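Local coordinates for protein beta-lactamase (Serratia marcescens, PDB 5GWA) that probably hydrolyses the amide bond of beta-lactam antibiotics as a class A serine enzyme of extended spectrum, and is bound here to the inhibitor avibactam, at residues S77-N82 with D112-D117. Residues are numbered along the deposited sequence; the frame is centred on the assembly and turned at random.
Sequences SDLQPN and DNNGCD. With NXL ((2S,5R)-1-formyl-5-[(sulfooxy)amino]piperidine-2-carboxamide), chain B; NXL ((2S,5R)-1-formyl-5-[(sulfooxy)amino]piperidine-2-carboxamide), chain C.
Beside the avibactam pocket of this class A beta-lactamase, just after the SDN motif (Ser-111 to Asn-113), Asn-114 in the first turn of helix 113-123 meets the segment 77-82, gripping the backbone of Gln-80. The evidence is a pair of hydrogen bonds between the Asn-114 side-chain amide and that backbone. Asn-114 ND2 donates to Gln-80 O at 3.0 Å, nearly straight (168°), in the carbonyl plane and on a lone pair, while Gln-80 N gives a weak, bent hydrogen bond (142°) to Asn-114 OD1 at 3.1 Å. Asn-114 CG lies anti to its carbonyl carbon (chi1 -75°), which carries the amide out to the loop. Leu-79 CD2 packs against Asn-114 CB at 3.8 Å, and one water donates to both Asp-78 O and Asn-114 O. The helix start is fixed separately: Asp-112 is its N-cap, with OD1 accepting from Gly-115 N at 2.7 Å. One residue before Asn-114, Asn-113 ND2 donates to the carboxamide O of the inhibitor NXL (chain C) at 2.9 Å, and Asn-113 OD1 accepts from Lys-50 NZ. Ser-85 OG also bonds to Asn-114 ND2, giving that nitrogen two partners. The nearly straight ND2 bond, with Gln-80 N facing OD1, supports the assigned orientation of the amide, and the loop is tied to the same helical turn that presents Asn-113 to the ligand.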
# COMPACT_ATOMS: atom_id res chain seq x y z
N SER A 77 -15.34 -4.67 0.62
CA SER A 77 -14.43 -5.78 0.40
C SER A 77 -13.65 -5.68 -0.92
O SER A 77 -12.66 -6.37 -1.06
CB SER A 77 -15.18 -7.11 0.47
OG SER A 77 -16.09 -7.21 -0.60
N ASP A 78 -14.08 -4.78 -1.82
CA ASP A 78 -13.35 -4.48 -3.06
C ASP A 78 -12.16 -3.56 -2.73
O ASP A 78 -11.28 -3.40 -3.58
CB ASP A 78 -14.21 -3.72 -4.10
CG ASP A 78 -15.28 -4.57 -4.77
OD1 ASP A 78 -15.01 -5.76 -5.01
OD2 ASP A 78 -16.40 -4.04 -4.99
N LEU A 79 -12.24 -2.86 -1.60
CA LEU A 79 -11.13 -2.01 -1.14
C LEU A 79 -10.36 -2.68 -0.02
O LEU A 79 -10.57 -2.38 1.15
CB LEU A 79 -11.64 -0.64 -0.70
CG LEU A 79 -12.35 0.15 -1.78
CD1 LEU A 79 -12.98 1.46 -1.29
CD2 LEU A 79 -11.36 0.46 -2.91
N GLN A 80 -9.51 -3.62 -0.39
CA GLN A 80 -8.72 -4.39 0.58
C GLN A 80 -7.65 -3.50 1.21
O GLN A 80 -7.08 -2.66 0.54
CB GLN A 80 -8.06 -5.59 -0.09
CG GLN A 80 -9.05 -6.55 -0.74
CD GLN A 80 -8.36 -7.75 -1.36
OE1 GLN A 80 -7.30 -7.64 -1.99
NE2 GLN A 80 -8.97 -8.92 -1.18
N PRO A 81 -7.34 -3.74 2.50
CA PRO A 81 -6.37 -2.91 3.25
C PRO A 81 -4.86 -3.11 3.03
O PRO A 81 -4.12 -2.13 3.15
CB PRO A 81 -6.71 -3.22 4.71
CG PRO A 81 -7.31 -4.59 4.66
CD PRO A 81 -8.13 -4.59 3.41
N ASN A 82 -4.40 -4.33 2.76
CA ASN A 82 -2.94 -4.61 2.69
C ASN A 82 -2.41 -4.48 1.29
O ASN A 82 -1.62 -5.31 0.82
CB ASN A 82 -2.61 -6.03 3.09
CG ASN A 82 -3.30 -6.44 4.34
OD1 ASN A 82 -2.71 -6.37 5.41
ND2 ASN A 82 -4.51 -6.98 4.20
N ASP A 112 -3.46 2.67 -8.18
CA ASP A 112 -4.25 1.94 -7.20
C ASP A 112 -4.38 0.45 -7.49
O ASP A 112 -4.75 0.04 -8.61
CB ASP A 112 -5.64 2.55 -7.10
CG ASP A 112 -6.34 2.15 -5.85
OD1 ASP A 112 -6.88 1.06 -5.80
OD2 ASP A 112 -6.36 2.96 -4.92
N ASN A 113 -4.09 -0.39 -6.50
CA ASN A 113 -4.20 -1.84 -6.72
C ASN A 113 -5.63 -2.35 -6.62
O ASN A 113 -5.98 -3.32 -7.31
CB ASN A 113 -3.30 -2.60 -5.76
CG ASN A 113 -1.84 -2.57 -6.18
OD1 ASN A 113 -1.52 -2.40 -7.33
ND2 ASN A 113 -0.96 -2.82 -5.22
N ASN A 114 -6.45 -1.76 -5.75
CA ASN A 114 -7.85 -2.16 -5.66
C ASN A 114 -8.61 -1.78 -6.92
O ASN A 114 -9.41 -2.57 -7.44
CB ASN A 114 -8.50 -1.56 -4.42
CG ASN A 114 -8.07 -2.25 -3.15
OD1 ASN A 114 -8.01 -3.49 -3.09
ND2 ASN A 114 -7.71 -1.47 -2.16
N GLY A 115 -8.34 -0.58 -7.43
CA GLY A 115 -8.98 -0.14 -8.68
C GLY A 115 -8.62 -1.07 -9.83
O GLY A 115 -9.47 -1.47 -10.66
N CYS A 116 -7.37 -1.52 -9.86
CA CYS A 116 -6.91 -2.48 -10.85
C CYS A 116 -7.78 -3.75 -10.82
O CYS A 116 -8.34 -4.18 -11.82
CB CYS A 116 -5.45 -2.82 -10.58
SG CYS A 116 -4.77 -4.14 -11.58
N ASP A 117 -7.94 -4.32 -9.65
CA ASP A 117 -8.66 -5.57 -9.54
C ASP A 117 -10.15 -5.41 -9.73
O ASP A 117 -10.78 -6.30 -10.31
CB ASP A 117 -8.30 -6.30 -8.24
CG ASP A 117 -6.88 -6.86 -8.25
OD1 ASP A 117 -6.11 -6.72 -9.25
OD2 ASP A 117 -6.51 -7.46 -7.23
OAC NXL B . -1.32 -3.41 9.71
CAN NXL B . -0.91 -2.39 9.17
N NXL B . -0.78 -2.24 7.93
CAJ NXL B . -0.59 -0.93 7.34
CA NXL B . -0.99 -3.38 7.04
C NXL B . 0.21 -3.83 6.28
O NXL B . 1.25 -3.21 6.30
NAA NXL B . 0.00 -4.89 5.49
CB NXL B . -2.11 -3.04 6.08
CAH NXL B . -1.97 -1.68 5.45
CAO NXL B . -1.79 -0.58 6.50
NAK NXL B . -2.97 -0.27 7.34
OAL NXL B . -3.87 -1.22 7.46
SAR NXL B . -4.75 -1.13 8.71
OAD NXL B . -5.93 -0.47 8.24
OAE NXL B . -5.23 -2.35 9.26
OAG NXL B . -3.74 -0.56 9.86
OAC NXL C . 3.70 -1.95 -9.50
CAN NXL C . 2.65 -1.54 -9.01
N NXL C . 2.42 -1.45 -7.78
CAJ NXL C . 1.30 -0.67 -7.28
CA NXL C . 3.38 -1.99 -6.82
C NXL C . 2.89 -3.13 -6.01
O NXL C . 1.72 -3.49 -6.03
NAA NXL C . 3.78 -3.63 -5.15
CB NXL C . 3.85 -0.87 -5.93
CAH NXL C . 2.72 -0.02 -5.39
CAO NXL C . 1.83 0.51 -6.50
NAK NXL C . 2.41 1.53 -7.39
OAL NXL C . 3.72 1.55 -7.48
SAR NXL C . 4.28 2.19 -8.76
OAD NXL C . 4.57 3.53 -8.36
OAE NXL C . 5.52 1.69 -9.23
OAG NXL C . 3.21 1.74 -9.91
O HOH W 1 -10.27 -4.97 -5.53